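Local coordinates for hypothetical protein BT_3535 (Bacteroides thetaiotaomicron VPI-5482, PDB 3KNY), which is of unknown function but is built as a two-domain, strand-rich protein and is probably made as a lipoprotein, at residues A25-I30 / R52-Y57; K90-L95 / T213-P218. All coordinates share one frame; numbering follows the deposited sequence.

Interaction 1 of 2, residues A25-I30 / R52-Y57; sequences APLNTI and RYEINY
A loop laid along the outer side of the short strand 53-55 brings Ala-25 against Ile-55, and a type II turn from Pro-26 to Thr-29 then folds the chain back, so that Ile-30 also reaches Tyr-57. The contact hangs on one sound backbone bond: Ala-25 N donates to Ile-55 O at 2.8 Å, nearly straight at 170° and from above the carbonyl plane. The return bond from Ile-55 N to Ala-25 O is weak, and that oxygen lies nearer to Glu-54 CA (3.2 Å), in a C-H...O contact. Within the turn, Leu-27 CG stands beside its own backbone N (chi1 -78°), and its CD2 rests on the peptide backbone of Tyr-53, 3.5 Å from Tyr-53 O. At the other end, Ala-25 CB meets the edge of the Tyr-57 ring at CE2, 3.9 Å away, while Ile-30 crosses the tyrosine at about a right angle, with CG2 4.0 Å from Tyr-57 CZ. Ile-55 CG2 lies over one face of that ring, toward the rim, and Trp-46 of helix 40-49 meets it edge-to-face. A loop segment is thus held beside the edge of the mixed sheet and turned back by a type II beta turn, in which Thr-29 OG1 donates to Pro-26 O at 2.9 Å.

Interaction 2 of 2, residues K90-L95 / T213-P218; sequences KYEGFL and TGFMIP
Strands 93-95 and 213-217 run parallel, their directions 26° apart, with Phe-94 beside Gly-214 and Leu-95 beside Phe-215. Phe-94 uses both its backbone polar groups: its N donates to Thr-213 O at 3.2 Å, in the carbonyl plane, and its O accepts from Phe-215 N at 2.8 Å, the donor above the carbonyl plane. With backbone angles suited to glycine, Gly-93 makes a C-H...O contact from CA to Thr-213 O. The Phe-215 ring, its CG beside the backbone N (chi1 -68°), turns its edge to the backbone of segment 90-95: CE1 lies 3.5 Å from Glu-92 O and CD1 equally far from Phe-94 O. The bent chain of Glu-92 crosses Phe-215 at about a right angle and brings OE1 to 3.7 Å from Phe-215 CZ, the carboxylate and ring planes 21° apart; OE1 also forms a salt bridge with Lys-186. On the same face Leu-95 CD1 packs on Phe-215 CB at 3.7 Å, and Ile-217 continues onto helix 66-84. The carbonyl oxygens face C-H groups at the ring edge, probably with weak attraction; the Glu-92 carboxylate lies above the ring plane, where the pi cloud offers none, and Lys-186 probably balances its charge.

In the fold
Interactions 1 and 2 lie in series along the chain, their centres about 10 Å apart, and meet in one mixed sheet. Strand 53-55 pairs in parallel with strand 93-97, which in turn pairs in parallel with strand 204-217, so segment 90-95 lies between segments 52-57 and 213-218 in the sheet. Side chains join them too: Glu-54 OE1 and Tyr-91 OH are 2.7 Å apart in a hydrogen bond, and Glu-54 OE2 takes a further one from Met-15 N. Arg-52 CD packs on Lys-90 O at 3.3 Å. Interaction 2 is the more deeply buried, while interaction 1 adds the loop ahead of helix 40-49 beside strand 53-55.

Interaction 1 of 2, residues A25-I30 / R52-Y57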
ATOM      1  N   ALA A  25       1.199  -4.652   8.177  1.00 40.83           N
ATOM      2  CA  ALA A  25       1.112  -5.938   8.883  1.00 38.64           C
ATOM      3  C   ALA A  25       1.586  -7.084   7.983  1.00 38.37           C
ATOM      4  O   ALA A  25       1.096  -7.227   6.867  1.00 39.35           O
ATOM      5  CB  ALA A  25      -0.334  -6.203   9.356  1.00 36.29           C
ATOM      6  N   PRO A  26       2.532  -7.907   8.463  1.00 37.26           N
ATOM      7  CA  PRO A  26       2.970  -9.100   7.723  1.00 36.65           C
ATOM      8  C   PRO A  26       1.810 -10.026   7.440  1.00 35.79           C
ATOM      9  O   PRO A  26       0.868 -10.067   8.234  1.00 37.35           O
ATOM     10  CB  PRO A  26       3.905  -9.814   8.704  1.00 37.38           C
ATOM     11  CG  PRO A  26       4.295  -8.803   9.740  1.00 36.70           C
ATOM     12  CD  PRO A  26       3.264  -7.717   9.730  1.00 37.56           C
ATOM     13  N   LEU A  27       1.891 -10.788   6.355  1.00 34.71           N
ATOM     14  CA  LEU A  27       0.827 -11.725   5.996  1.00 35.17           C
ATOM     15  C   LEU A  27       0.335 -12.563   7.169  1.00 36.37           C
ATOM     16  O   LEU A  27       1.098 -12.955   8.075  1.00 37.52           O
ATOM     17  CB  LEU A  27       1.268 -12.695   4.899  1.00 34.87           C
ATOM     18  CG  LEU A  27       1.306 -12.250   3.445  1.00 37.37           C
ATOM     19  CD1 LEU A  27       1.393 -13.515   2.620  1.00 28.92           C
ATOM     20  CD2 LEU A  27       0.080 -11.428   3.021  1.00 36.24           C
ATOM     21  N   ASN A  28      -0.958 -12.844   7.144  1.00 35.88           N
ATOM     22  CA  ASN A  28      -1.580 -13.657   8.177  1.00 35.07           C
ATOM     23  C   ASN A  28      -1.345 -13.154   9.617  1.00 33.88           C
ATOM     24  O   ASN A  28      -1.308 -13.940  10.545  1.00 33.93           O
ATOM     25  CB  ASN A  28      -1.146 -15.112   7.995  1.00 33.54           C
ATOM     26  CG  ASN A  28      -1.437 -15.620   6.597  1.00 36.55           C
ATOM     27  OD1 ASN A  28      -2.601 -15.748   6.197  1.00 37.86           O
ATOM     28  ND2 ASN A  28      -0.381 -15.893   5.836  1.00 26.46           N
ATOM     29  N   THR A  29      -1.196 -11.841   9.787  1.00 33.03           N
ATOM     30  CA  THR A  29      -1.208 -11.222  11.104  1.00 32.38           C
ATOM     31  C   THR A  29      -2.064  -9.947  11.075  1.00 33.43           C
ATOM     32  O   THR A  29      -2.228  -9.309  10.024  1.00 35.97           O
ATOM     33  CB  THR A  29       0.210 -10.866  11.622  1.00 31.80           C
ATOM     34  OG1 THR A  29       0.619  -9.593  11.099  1.00 40.62           O
ATOM     35  CG2 THR A  29       1.221 -11.940  11.272  1.00 22.11           C
ATOM     36  N   ILE A  30      -2.613  -9.599  12.238  1.00 32.97           N
ATOM     37  CA  ILE A  30      -3.394  -8.376  12.434  1.00 32.68           C
ATOM     38  C   ILE A  30      -2.905  -7.753  13.730  1.00 33.49           C
ATOM     39  O   ILE A  30      -2.821  -8.445  14.724  1.00 32.54           O
ATOM     40  CB  ILE A  30      -4.914  -8.663  12.514  1.00 31.84           C
ATOM     41  CG1 ILE A  30      -5.339  -9.508  11.305  1.00 35.15           C
ATOM     42  CG2 ILE A  30      -5.712  -7.356  12.580  1.00 25.13           C
ATOM     43  CD1 ILE A  30      -6.827  -9.722  11.163  1.00 40.99           C
ATOM     44  N   ARG A  52      -3.260 -12.342   1.700  1.00 34.89           N
ATOM     45  CA  ARG A  52      -2.794 -11.912   0.362  1.00 35.36           C
ATOM     46  C   ARG A  52      -2.182 -10.527   0.326  1.00 34.26           C
ATOM     47  O   ARG A  52      -1.464 -10.217  -0.624  1.00 35.79           O
ATOM     48  CB  ARG A  52      -3.950 -11.907  -0.636  1.00 35.72           C
ATOM     49  CG  ARG A  52      -4.595 -13.242  -0.835  1.00 38.20           C
ATOM     50  CD  ARG A  52      -3.715 -14.148  -1.651  1.00 42.02           C
ATOM     51  NE  ARG A  52      -4.427 -15.382  -1.908  1.00 42.16           N
ATOM     52  CZ  ARG A  52      -4.518 -16.382  -1.045  1.00 42.21           C
ATOM     53  NH1 ARG A  52      -3.900 -16.312   0.131  1.00 33.99           N
ATOM     54  NH2 ARG A  52      -5.229 -17.463  -1.370  1.00 46.57           N
ATOM     55  N   TYR A  53      -2.484  -9.697   1.322  1.00 32.72           N
ATOM     56  CA  TYR A  53      -2.043  -8.306   1.346  1.00 32.98           C
ATOM     57  C   TYR A  53      -1.363  -8.009   2.670  1.00 33.30           C
ATOM     58  O   TYR A  53      -1.757  -8.545   3.715  1.00 38.24           O
ATOM     59  CB  TYR A  53      -3.233  -7.349   1.217  1.00 31.67           C
ATOM     60  CG  TYR A  53      -3.998  -7.432  -0.070  1.00 33.64           C
ATOM     61  CD1 TYR A  53      -5.036  -8.352  -0.239  1.00 32.36           C
ATOM     62  CD2 TYR A  53      -3.699  -6.564  -1.130  1.00 38.40           C
ATOM     63  CE1 TYR A  53      -5.751  -8.416  -1.445  1.00 39.57           C
ATOM     64  CE2 TYR A  53      -4.399  -6.621  -2.333  1.00 33.10           C
ATOM     65  CZ  TYR A  53      -5.420  -7.540  -2.489  1.00 36.56           C
ATOM     66  OH  TYR A  53      -6.096  -7.575  -3.680  1.00 34.30           O
ATOM     67  N   GLU A  54      -0.353  -7.156   2.628  1.00 29.93           N
ATOM     68  CA  GLU A  54       0.270  -6.694   3.836  1.00 30.29           C
ATOM     69  C   GLU A  54      -0.335  -5.337   4.058  1.00 31.41           C
ATOM     70  O   GLU A  54      -0.100  -4.423   3.276  1.00 32.82           O
ATOM     71  CB  GLU A  54       1.781  -6.689   3.704  1.00 30.04           C
ATOM     72  CG  GLU A  54       2.321  -8.127   3.725  1.00 33.42           C
ATOM     73  CD  GLU A  54       3.786  -8.246   3.359  1.00 39.59           C
ATOM     74  OE1 GLU A  54       4.245  -7.494   2.446  1.00 48.39           O
ATOM     75  OE2 GLU A  54       4.459  -9.116   3.969  1.00 33.53           O
ATOM     76  N   ILE A  55      -1.130  -5.234   5.126  1.00 31.23           N
ATOM     77  CA  ILE A  55      -2.105  -4.163   5.308  1.00 30.34           C
ATOM     78  C   ILE A  55      -1.682  -3.102   6.333  1.00 31.97           C
ATOM     79  O   ILE A  55      -1.181  -3.403   7.405  1.00 34.22           O
ATOM     80  CB  ILE A  55      -3.473  -4.777   5.732  1.00 28.54           C
ATOM     81  CG1 ILE A  55      -3.911  -5.856   4.730  1.00 28.39           C
ATOM     82  CG2 ILE A  55      -4.541  -3.713   5.840  1.00 30.32           C
ATOM     83  CD1 ILE A  55      -5.205  -6.636   5.093  1.00 22.26           C
ATOM     84  N   ASN A  56      -1.883  -1.847   5.980  1.00 33.07           N
ATOM     85  CA  ASN A  56      -1.690  -0.748   6.907  1.00 33.31           C
ATOM     86  C   ASN A  56      -3.061  -0.396   7.469  1.00 33.31           C
ATOM     87  O   ASN A  56      -3.944   0.010   6.724  1.00 32.57           O
ATOM     88  CB  ASN A  56      -1.064   0.466   6.220  1.00 31.62           C
ATOM     89  CG  ASN A  56      -0.950   1.651   7.146  1.00 35.13           C
ATOM     90  OD1 ASN A  56      -1.756   1.806   8.046  1.00 41.80           O
ATOM     91  ND2 ASN A  56       0.045   2.495   6.931  1.00 33.18           N
ATOM     92  N   TYR A  57      -3.213  -0.540   8.789  1.00 36.55           N
ATOM     93  CA  TYR A  57      -4.491  -0.308   9.484  1.00 36.36           C
ATOM     94  C   TYR A  57      -4.650   1.124  10.013  1.00 39.07           C
ATOM     95  O   TYR A  57      -5.621   1.410  10.699  1.00 42.36           O
ATOM     96  CB  TYR A  57      -4.687  -1.349  10.607  1.00 33.74           C
ATOM     97  CG  TYR A  57      -4.912  -2.766  10.083  1.00 29.97           C
ATOM     98  CD1 TYR A  57      -6.169  -3.176   9.617  1.00 25.17           C
ATOM     99  CD2 TYR A  57      -3.867  -3.690  10.035  1.00 30.99           C
ATOM    100  CE1 TYR A  57      -6.383  -4.487   9.112  1.00 25.20           C
ATOM    101  CE2 TYR A  57      -4.066  -4.996   9.523  1.00 33.17           C
ATOM    102  CZ  TYR A  57      -5.328  -5.384   9.071  1.00 31.49           C
ATOM    103  OH  TYR A  57      -5.506  -6.664   8.574  1.00 38.81           O
TER

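Interaction 2 of 2, residues K90-L95 / T213-P218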
ATOM      1  N   LYS A  90      -2.461 -15.552  -5.016  1.00 39.26           N
ATOM      2  CA  LYS A  90      -1.052 -15.224  -4.708  1.00 38.40           C
ATOM      3  C   LYS A  90      -0.871 -13.915  -3.950  1.00 34.17           C
ATOM      4  O   LYS A  90      -1.727 -13.040  -3.981  1.00 34.46           O
ATOM      5  CB  LYS A  90      -0.249 -15.064  -6.002  1.00 39.22           C
ATOM      6  CG  LYS A  90       0.099 -16.340  -6.724  1.00 48.42           C
ATOM      7  CD  LYS A  90       0.818 -16.042  -8.064  1.00 56.99           C
ATOM      8  CE  LYS A  90      -0.168 -15.825  -9.232  1.00 60.79           C
ATOM      9  NZ  LYS A  90      -0.953 -17.062  -9.604  1.00 63.65           N
ATOM     10  N   TYR A  91       0.285 -13.764  -3.316  1.00 31.16           N
ATOM     11  CA  TYR A  91       0.651 -12.510  -2.668  1.00 29.03           C
ATOM     12  C   TYR A  91       0.482 -11.364  -3.645  1.00 30.13           C
ATOM     13  O   TYR A  91       1.006 -11.434  -4.738  1.00 26.82           O
ATOM     14  CB  TYR A  91       2.108 -12.529  -2.240  1.00 26.90           C
ATOM     15  CG  TYR A  91       2.573 -11.199  -1.685  1.00 27.70           C
ATOM     16  CD1 TYR A  91       2.161 -10.766  -0.432  1.00 26.02           C
ATOM     17  CD2 TYR A  91       3.399 -10.370  -2.420  1.00 25.51           C
ATOM     18  CE1 TYR A  91       2.572  -9.559   0.064  1.00 31.40           C
ATOM     19  CE2 TYR A  91       3.812  -9.155  -1.932  1.00 33.07           C
ATOM     20  CZ  TYR A  91       3.415  -8.757  -0.680  1.00 30.17           C
ATOM     21  OH  TYR A  91       3.831  -7.537  -0.186  1.00 25.70           O
ATOM     22  N   GLU A  92      -0.222 -10.317  -3.224  1.00 32.21           N
ATOM     23  CA  GLU A  92      -0.582  -9.163  -4.068  1.00 32.20           C
ATOM     24  C   GLU A  92       0.385  -7.992  -3.908  1.00 31.89           C
ATOM     25  O   GLU A  92       0.903  -7.466  -4.889  1.00 32.02           O
ATOM     26  CB  GLU A  92      -1.978  -8.656  -3.663  1.00 32.22           C
ATOM     27  CG  GLU A  92      -3.112  -9.474  -4.205  1.00 34.52           C
ATOM     28  CD  GLU A  92      -3.459  -9.078  -5.609  1.00 38.54           C
ATOM     29  OE1 GLU A  92      -4.217  -8.087  -5.804  1.00 41.92           O
ATOM     30  OE2 GLU A  92      -2.953  -9.767  -6.511  1.00 30.54           O
ATOM     31  N   GLY A  93       0.569  -7.568  -2.659  1.00 30.38           N
ATOM     32  CA  GLY A  93       1.437  -6.457  -2.310  1.00 30.76           C
ATOM     33  C   GLY A  93       0.933  -5.773  -1.051  1.00 30.90           C
ATOM     34  O   GLY A  93       0.230  -6.377  -0.251  1.00 32.33           O
ATOM     35  N   PHE A  94       1.271  -4.505  -0.890  1.00 30.95           N
ATOM     36  CA  PHE A  94       0.797  -3.716   0.236  1.00 30.69           C
ATOM     37  C   PHE A  94      -0.620  -3.190  -0.000  1.00 32.42           C
ATOM     38  O   PHE A  94      -1.086  -3.198  -1.147  1.00 33.49           O
ATOM     39  CB  PHE A  94       1.744  -2.570   0.471  1.00 29.70           C
ATOM     40  CG  PHE A  94       3.154  -3.009   0.696  1.00 31.35           C
ATOM     41  CD1 PHE A  94       3.500  -3.676   1.856  1.00 29.08           C
ATOM     42  CD2 PHE A  94       4.139  -2.770  -0.261  1.00 36.57           C
ATOM     43  CE1 PHE A  94       4.801  -4.091   2.086  1.00 27.31           C
ATOM     44  CE2 PHE A  94       5.465  -3.177  -0.040  1.00 38.88           C
ATOM     45  CZ  PHE A  94       5.792  -3.842   1.146  1.00 36.71           C
ATOM     46  N   LEU A  95      -1.308  -2.795   1.088  1.00 31.44           N
ATOM     47  CA  LEU A  95      -2.652  -2.199   1.026  1.00 31.41           C
ATOM     48  C   LEU A  95      -2.794  -1.046   2.027  1.00 32.53           C
ATOM     49  O   LEU A  95      -2.402  -1.188   3.174  1.00 33.77           O
ATOM     50  CB  LEU A  95      -3.721  -3.252   1.305  1.00 32.32           C
ATOM     51  CG  LEU A  95      -5.193  -2.839   1.161  1.00 30.96           C
ATOM     52  CD1 LEU A  95      -5.486  -2.502  -0.283  1.00 33.71           C
ATOM     53  CD2 LEU A  95      -6.147  -3.950   1.680  1.00 28.91           C
ATOM     54  N   THR A 213       4.586  -3.319  -5.509  1.00 23.64           N
ATOM     55  CA  THR A 213       3.239  -2.858  -5.811  1.00 24.73           C
ATOM     56  C   THR A 213       2.464  -2.610  -4.518  1.00 26.92           C
ATOM     57  O   THR A 213       2.466  -3.416  -3.608  1.00 28.42           O
ATOM     58  CB  THR A 213       2.478  -3.857  -6.695  1.00 25.91           C
ATOM     59  OG1 THR A 213       3.149  -3.987  -7.958  1.00 29.36           O
ATOM     60  CG2 THR A 213       1.051  -3.404  -6.967  1.00 19.39           C
ATOM     61  N   GLY A 214       1.829  -1.459  -4.449  1.00 27.28           N
ATOM     62  CA  GLY A 214       0.988  -1.113  -3.356  1.00 28.49           C
ATOM     63  C   GLY A 214      -0.409  -0.818  -3.871  1.00 30.24           C
ATOM     64  O   GLY A 214      -0.582  -0.214  -4.945  1.00 31.86           O
ATOM     65  N   PHE A 215      -1.399  -1.240  -3.084  1.00 29.88           N
ATOM     66  CA  PHE A 215      -2.798  -1.057  -3.406  1.00 29.52           C
ATOM     67  C   PHE A 215      -3.443  -0.069  -2.456  1.00 30.29           C
ATOM     68  O   PHE A 215      -3.037   0.073  -1.308  1.00 27.78           O
ATOM     69  CB  PHE A 215      -3.531  -2.401  -3.377  1.00 30.29           C
ATOM     70  CG  PHE A 215      -3.113  -3.338  -4.484  1.00 24.53           C
ATOM     71  CD1 PHE A 215      -2.050  -4.192  -4.316  1.00 23.85           C
ATOM     72  CD2 PHE A 215      -3.765  -3.318  -5.717  1.00 31.93           C
ATOM     73  CE1 PHE A 215      -1.657  -5.059  -5.347  1.00 27.22           C
ATOM     74  CE2 PHE A 215      -3.386  -4.162  -6.752  1.00 26.18           C
ATOM     75  CZ  PHE A 215      -2.319  -5.039  -6.559  1.00 30.98           C
HETATM   76  N   MSE A 216      -4.460   0.620  -2.949  1.00 31.80           N
HETATM   77  CA  MSE A 216      -5.133   1.633  -2.174  1.00 31.26           C
HETATM   78  C   MSE A 216      -6.654   1.516  -2.337  1.00 31.00           C
HETATM   79  O   MSE A 216      -7.161   1.451  -3.465  1.00 27.56           O
HETATM   80  CB  MSE A 216      -4.638   2.995  -2.633  1.00 31.33           C
HETATM   81  CG  MSE A 216      -3.219   3.251  -2.252  1.00 33.65           C
HETATM   82 SE   MSE A 216      -2.521   4.849  -3.054  0.75 30.23          SE
HETATM   83  CE  MSE A 216      -1.985   4.193  -4.790  1.00 28.94           C
ATOM     84  N   ILE A 217      -7.377   1.442  -1.215  1.00 31.28           N
ATOM     85  CA  ILE A 217      -8.834   1.539  -1.281  1.00 32.76           C
ATOM     86  C   ILE A 217      -9.123   3.021  -1.490  1.00 33.86           C
ATOM     87  O   ILE A 217      -8.873   3.831  -0.593  1.00 33.49           O
ATOM     88  CB  ILE A 217      -9.579   1.031  -0.018  1.00 33.39           C
ATOM     89  CG1 ILE A 217      -9.327  -0.465   0.201  1.00 32.19           C
ATOM     90  CG2 ILE A 217     -11.103   1.281  -0.177  1.00 28.60           C
ATOM     91  CD1 ILE A 217     -10.259  -1.129   1.239  1.00 32.97           C
ATOM     92  N   PRO A 218      -9.629   3.384  -2.675  1.00 33.41           N
ATOM     93  CA  PRO A 218      -9.879   4.787  -2.989  1.00 35.19           C
ATOM     94  C   PRO A 218     -10.912   5.405  -2.062  1.00 36.63           C
ATOM     95  O   PRO A 218     -11.864   4.704  -1.714  1.00 38.77           O
ATOM     96  CB  PRO A 218     -10.432   4.755  -4.417  1.00 36.76           C
ATOM     97  CG  PRO A 218     -10.654   3.338  -4.767  1.00 35.11           C
ATOM     98  CD  PRO A 218     -10.182   2.460  -3.673  1.00 32.82           C
ATOM     99  OXT PRO A 218     -10.830   6.573  -1.665  1.00 35.27           O
TER